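Phosphoserine aminotransferase (Bacillus alcalophilus, PDB 1W23) catalyses the reversible, pyridoxal-phosphate-dependent transamination between phosphoserine and 3-phosphohydroxypyruvate in serine biosynthesis, and acts likewise on phosphohydroxythreonine. Local coordinates at residues A271-D276 with V341-C346; L313-E318 with R350-Q355. All coordinates share one frame; numbering follows the deposited sequence.

Interaction 1. Residues A271-D276 with V341-C346; sequences AKIIYD and VPIDAC. With MG (magnesium ion), chain E.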
loop_
_atom_site.group_PDB
_atom_site.type_symbol
_atom_site.label_atom_id
_atom_site.label_comp_id
_atom_site.label_asym_id
_atom_site.label_seq_id
_atom_site.Cartn_x
_atom_site.Cartn_y
_atom_site.Cartn_z
ATOM N N ALA A 271 6.439 0.203 -30.065
ATOM C CA ALA A 271 6.675 1.631 -30.134
ATOM C C ALA A 271 6.862 2.073 -31.576
ATOM O O ALA A 271 6.355 3.132 -31.970
ATOM C CB ALA A 271 7.889 2.000 -29.274
ATOM N N LYS A 272 7.612 1.297 -32.364
ATOM C CA LYS A 272 7.872 1.698 -33.768
ATOM C C LYS A 272 6.563 1.779 -34.537
ATOM O O LYS A 272 6.462 2.639 -35.436
ATOM C CB LYS A 272 8.833 0.703 -34.396
ATOM C CG LYS A 272 9.048 0.815 -35.898
ATOM C CD LYS A 272 9.869 -0.340 -36.445
ATOM C CE LYS A 272 9.877 -0.467 -37.952
ATOM N NZ LYS A 272 10.143 0.746 -38.724
ATOM N N ILE A 273 5.585 0.938 -34.261
ATOM C CA ILE A 273 4.282 1.061 -34.960
ATOM C C ILE A 273 3.729 2.442 -34.786
ATOM O O ILE A 273 3.242 3.055 -35.754
ATOM C CB ILE A 273 3.303 -0.007 -34.439
ATOM C CG1 ILE A 273 3.726 -1.440 -34.862
ATOM C CG2 ILE A 273 1.871 0.270 -34.891
ATOM C CD1 ILE A 273 3.020 -2.531 -34.106
ATOM N N ILE A 274 3.749 2.956 -33.546
ATOM C CA ILE A 274 3.144 4.258 -33.284
ATOM C C ILE A 274 4.023 5.387 -33.792
ATOM O O ILE A 274 3.521 6.315 -34.450
ATOM C CB ILE A 274 2.812 4.388 -31.773
ATOM C CG1 ILE A 274 1.892 3.239 -31.313
ATOM C CG2 ILE A 274 2.164 5.744 -31.524
ATOM C CD1 ILE A 274 1.689 3.167 -29.828
ATOM N N TYR A 275 5.326 5.358 -33.521
ATOM C CA TYR A 275 6.205 6.400 -34.035
ATOM C C TYR A 275 6.213 6.467 -35.567
ATOM O O TYR A 275 6.245 7.572 -36.123
ATOM C CB TYR A 275 7.615 6.295 -33.465
ATOM C CG TYR A 275 7.743 6.694 -32.015
ATOM C CD1 TYR A 275 8.171 5.819 -31.055
ATOM C CD2 TYR A 275 7.417 7.984 -31.592
ATOM C CE1 TYR A 275 8.286 6.170 -29.716
ATOM C CE2 TYR A 275 7.538 8.363 -30.273
ATOM C CZ TYR A 275 7.963 7.443 -29.337
ATOM O OH TYR A 275 8.070 7.870 -28.016
ATOM N N ASP A 276 6.186 5.318 -36.236
ATOM C CA ASP A 276 6.132 5.357 -37.701
ATOM C C ASP A 276 4.837 6.048 -38.161
ATOM O O ASP A 276 4.840 6.777 -39.173
ATOM C CB ASP A 276 6.246 3.957 -38.278
ATOM C CG ASP A 276 7.596 3.359 -38.299
ATOM O OD1 ASP A 276 8.599 4.030 -38.006
ATOM O OD2 ASP A 276 7.703 2.160 -38.682
ATOM N N VAL A 341 0.998 -4.096 -22.627
ATOM C CA VAL A 341 0.089 -3.641 -23.672
ATOM C C VAL A 341 0.307 -4.493 -24.909
ATOM O O VAL A 341 1.444 -4.576 -25.407
ATOM C CB VAL A 341 0.269 -2.132 -23.947
ATOM C CG1 VAL A 341 -0.555 -1.703 -25.139
ATOM C CG2 VAL A 341 -0.054 -1.305 -22.706
ATOM N N PRO A 342 -0.716 -5.161 -25.451
ATOM C CA PRO A 342 -0.490 -6.077 -26.586
ATOM C C PRO A 342 -0.207 -5.328 -27.865
ATOM O O PRO A 342 -0.699 -4.223 -28.101
ATOM C CB PRO A 342 -1.789 -6.879 -26.663
ATOM C CG PRO A 342 -2.789 -5.897 -26.186
ATOM C CD PRO A 342 -2.137 -5.161 -25.015
ATOM N N ILE A 343 0.547 -5.985 -28.753
ATOM C CA ILE A 343 0.884 -5.342 -30.024
ATOM C C ILE A 343 -0.383 -5.079 -30.824
ATOM O O ILE A 343 -0.427 -4.032 -31.542
ATOM C CB ILE A 343 1.949 -6.116 -30.794
ATOM C CG1 ILE A 343 2.511 -5.261 -31.943
ATOM C CG2 ILE A 343 1.457 -7.428 -31.367
ATOM C CD1 ILE A 343 3.831 -5.789 -32.403
ATOM N N ASP A 344 -1.438 -5.879 -30.772
ATOM C CA ASP A 344 -2.641 -5.562 -31.547
ATOM C C ASP A 344 -3.333 -4.281 -31.074
ATOM O O ASP A 344 -4.023 -3.687 -31.904
ATOM C CB ASP A 344 -3.594 -6.735 -31.666
ATOM C CG ASP A 344 -4.203 -7.297 -30.438
ATOM O OD1 ASP A 344 -3.927 -6.790 -29.323
ATOM O OD2 ASP A 344 -4.970 -8.308 -30.570
ATOM N N ALA A 345 -3.108 -3.852 -29.839
ATOM C CA ALA A 345 -3.652 -2.545 -29.445
ATOM C C ALA A 345 -2.927 -1.425 -30.196
ATOM O O ALA A 345 -3.534 -0.415 -30.561
ATOM C CB ALA A 345 -3.576 -2.358 -27.958
ATOM N N CYS A 346 -1.610 -1.586 -30.373
ATOM C CA CYS A 346 -0.821 -0.612 -31.099
ATOM C C CYS A 346 -1.211 -0.593 -32.579
ATOM O O CYS A 346 -1.274 0.493 -33.177
ATOM C CB CYS A 346 0.666 -0.913 -30.895
ATOM S SG CYS A 346 1.200 -0.740 -29.163
HETATM MG MG MG E . -5.561 -9.846 -29.330
HETATM O O HOH W 1 -4.687 -8.771 -27.703
HETATM O O HOH W 2 -7.313 -8.998 -28.988
#

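Interaction 2. Residues L313-E318 with R350-Q355; sequences LAKAKE and RELMIQ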
loop_
_atom_site.group_PDB
_atom_site.type_symbol
_atom_site.label_atom_id
_atom_site.label_comp_id
_atom_site.label_asym_id
_atom_site.label_seq_id
_atom_site.Cartn_x
_atom_site.Cartn_y
_atom_site.Cartn_z
ATOM N N LEU A 313 -9.406 12.590 -29.687
ATOM C CA LEU A 313 -9.552 11.874 -28.411
ATOM C C LEU A 313 -10.988 11.392 -28.219
ATOM O O LEU A 313 -11.244 10.306 -27.683
ATOM C CB LEU A 313 -9.082 12.738 -27.248
ATOM C CG LEU A 313 -7.554 12.936 -27.198
ATOM C CD1 LEU A 313 -7.211 14.037 -26.212
ATOM C CD2 LEU A 313 -6.854 11.620 -26.856
ATOM N N ALA A 314 -11.979 12.174 -28.698
ATOM C CA ALA A 314 -13.366 11.743 -28.616
ATOM C C ALA A 314 -13.636 10.537 -29.517
ATOM O O ALA A 314 -14.344 9.623 -29.099
ATOM C CB ALA A 314 -14.328 12.904 -28.957
ATOM N N LYS A 315 -13.062 10.531 -30.687
ATOM C CA LYS A 315 -13.232 9.399 -31.589
ATOM C C LYS A 315 -12.572 8.182 -30.994
ATOM O O LYS A 315 -13.101 7.062 -31.042
ATOM C CB LYS A 315 -12.634 9.739 -32.966
ATOM C CG LYS A 315 -12.782 8.653 -33.990
ATOM C CD LYS A 315 -14.226 8.431 -34.334
ATOM C CE LYS A 315 -14.301 7.379 -35.424
ATOM N NZ LYS A 315 -15.714 6.951 -35.650
ATOM N N ALA A 316 -11.377 8.353 -30.433
ATOM C CA ALA A 316 -10.665 7.231 -29.813
ATOM C C ALA A 316 -11.529 6.630 -28.702
ATOM O O ALA A 316 -11.689 5.413 -28.603
ATOM C CB ALA A 316 -9.328 7.714 -29.283
ATOM N N LYS A 317 -12.116 7.460 -27.853
ATOM C CA LYS A 317 -12.941 6.953 -26.775
ATOM C C LYS A 317 -14.136 6.182 -27.316
ATOM O O LYS A 317 -14.490 5.092 -26.797
ATOM C CB LYS A 317 -13.392 8.090 -25.845
ATOM C CG LYS A 317 -14.089 7.686 -24.563
ATOM C CD LYS A 317 -14.470 8.887 -23.675
ATOM C CE LYS A 317 -14.583 8.529 -22.207
ATOM N NZ LYS A 317 -14.792 9.660 -21.249
ATOM N N GLU A 318 -14.787 6.714 -28.375
ATOM C CA GLU A 318 -15.922 6.068 -29.021
ATOM C C GLU A 318 -15.524 4.696 -29.528
ATOM O O GLU A 318 -16.361 3.776 -29.498
ATOM C CB GLU A 318 -16.431 6.970 -30.159
ATOM C CG GLU A 318 -17.614 6.431 -30.921
ATOM C CD GLU A 318 -17.385 5.928 -32.309
ATOM O OE1 GLU A 318 -16.541 6.394 -33.096
ATOM O OE2 GLU A 318 -18.156 4.964 -32.638
ATOM N N ARG A 350 -2.723 2.636 -34.594
ATOM C CA ARG A 350 -2.256 3.083 -35.923
ATOM C C ARG A 350 -3.446 3.206 -36.875
ATOM O O ARG A 350 -3.563 4.217 -37.596
ATOM C CB ARG A 350 -1.204 2.120 -36.457
ATOM C CG ARG A 350 -0.932 2.289 -37.933
ATOM C CD ARG A 350 0.257 1.433 -38.377
ATOM N NE ARG A 350 0.561 1.477 -39.779
ATOM C CZ ARG A 350 1.367 2.378 -40.338
ATOM N NH1 ARG A 350 1.982 3.344 -39.626
ATOM N NH2 ARG A 350 1.512 2.258 -41.669
ATOM N N GLU A 351 -4.318 2.223 -36.926
ATOM C CA GLU A 351 -5.435 2.255 -37.857
ATOM C C GLU A 351 -6.380 3.421 -37.539
ATOM O O GLU A 351 -6.860 4.135 -38.439
ATOM C CB GLU A 351 -6.160 0.878 -37.798
ATOM C CG GLU A 351 -5.277 -0.206 -38.464
ATOM C CD GLU A 351 -5.729 -1.611 -38.358
ATOM O OE1 GLU A 351 -5.077 -2.554 -38.904
ATOM O OE2 GLU A 351 -6.794 -1.867 -37.731
ATOM N N LEU A 352 -6.659 3.661 -36.252
ATOM C CA LEU A 352 -7.463 4.809 -35.853
ATOM C C LEU A 352 -6.822 6.094 -36.328
ATOM O O LEU A 352 -7.490 6.989 -36.869
ATOM C CB LEU A 352 -7.581 4.816 -34.324
ATOM C CG LEU A 352 -8.272 6.012 -33.669
ATOM C CD1 LEU A 352 -9.761 5.779 -33.501
ATOM C CD2 LEU A 352 -7.805 6.289 -32.244
ATOM N N MET A 353 -5.523 6.216 -36.081
ATOM C CA MET A 353 -4.795 7.430 -36.437
ATOM C C MET A 353 -4.801 7.686 -37.947
ATOM O O MET A 353 -4.969 8.838 -38.418
ATOM C CB MET A 353 -3.362 7.387 -35.906
ATOM C CG MET A 353 -3.300 7.524 -34.386
ATOM S SD MET A 353 -1.700 7.244 -33.633
ATOM C CE MET A 353 -0.818 8.777 -34.083
ATOM N N ILE A 354 -4.594 6.646 -38.737
ATOM C CA ILE A 354 -4.581 6.798 -40.200
ATOM C C ILE A 354 -5.959 7.206 -40.680
ATOM O O ILE A 354 -6.113 8.123 -41.485
ATOM C CB ILE A 354 -4.072 5.521 -40.879
ATOM C CG1 ILE A 354 -2.589 5.311 -40.594
ATOM C CG2 ILE A 354 -4.345 5.573 -42.406
ATOM C CD1 ILE A 354 -2.065 3.972 -41.000
ATOM N N GLN A 355 -6.988 6.526 -40.184
ATOM C CA GLN A 355 -8.349 6.831 -40.619
ATOM C C GLN A 355 -8.751 8.244 -40.226
ATOM O O GLN A 355 -9.366 8.969 -41.029
ATOM C CB GLN A 355 -9.329 5.766 -40.077
ATOM C CG GLN A 355 -10.805 6.016 -40.442
ATOM C CD GLN A 355 -11.786 5.062 -39.758
ATOM O OE1 GLN A 355 -11.619 3.839 -39.667
ATOM N NE2 GLN A 355 -12.847 5.607 -39.190
#

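Interaction 1. Residues A271-D276 with V341-C346
The flat carbonyl group of Cys346 carries the CG2 methyl of Ile273 over one of its faces, with CG2 3.6 Å from Cys346 O and 3.9 Å from Cys346 C. The other flat group, the Asp344 carboxylate, works on the far side of its helix: OD2 binds the magnesium ion at 2.1 Å, while OD1 accepts a 2.7 Å hydrogen bond from water 1, itself a ligand of the metal. The side-chain contacts between the two segments are apolar. With CG1 beside the backbone N (chi1 -69°), the CG2 methyl of Ile273 falls anti to that nitrogen and onto the Cys346 carbonyl. Its CD1 lands 3.5 Å from CG1 of Ile343, the two side chains crossing at about a right angle. Next to it, Ile274 turns its CD1 to the sulfur of Cys346, one turn along from Ile343, at 4.0 Å. Ile347 and Arg350 extend the cover over Ile273, and Ile274 also packs on Val299 of strand 298-302. This is helix-against-helix packing in the C-terminal part of a class-V aminotransferase: the first turn of helix 343-359, entered through Pro342 at the N-cap position, lies against helix 259-279, away from the cofactor.

Interaction 2. Residues L313-E318 with R350-Q355
Lys315 crosses Leu352 at a slant, and its chain is worth following outward. CB sets off toward helix 343-359, and CG lies 4.2 Å from CD1 of Leu352. There the chain bends (chi2 66°), so CD turns aside along the surface and CE passes 4.4 Å from NE2 of Gln355, a loose contact. NZ finishes back on its own helix, 2.7 Å from Glu318 OE1, in a salt bridge that meets the oxygen nearly in line with its C-O bond. Beside it Leu352 points at helix 306-318: its CD2 sits 3.6 Å from CB of Ala316, and its CD1 is 4.1 Å from Ala316 CA. Phe312 and Phe321 also press on Leu352. The axes of the two short segments pass 11.0 Å apart with their directions at 135°, a wide spacing in which the branched end of Leu352 reaches the alanine. Replacing Lys315 with an alanine would probably remove the CG contact to CD1 of Leu352 and leave the Glu318 carboxylate without its lysine mate. The contact between the segments is thus mainly van der Waals, while the lysine charge is met within its own helix and only its CG methylene lies against the leucine.

Overall arrangement
Helix 343-359 is common to both contacts and packs against a different helix in each: its first turn meets helix 259-279 in interaction 1, and its middle meets helix 306-318 in interaction 2. The centres lie 14 Å apart, and the contacts join where Ile273 CG2 packs 3.9 Å from Arg350 CB; Arg350 also reaches Glu280 in a salt bridge. Interaction 1 is the more buried, closed by branched aliphatic chains and a cysteine sulfur, its metal site lying off to one side. Interaction 2 is farther from the chain's centre and nearer the surface, a leucine-alanine contact flanked by the looser approaches of a lysine and a glutamine. Both stand away from the cofactor site.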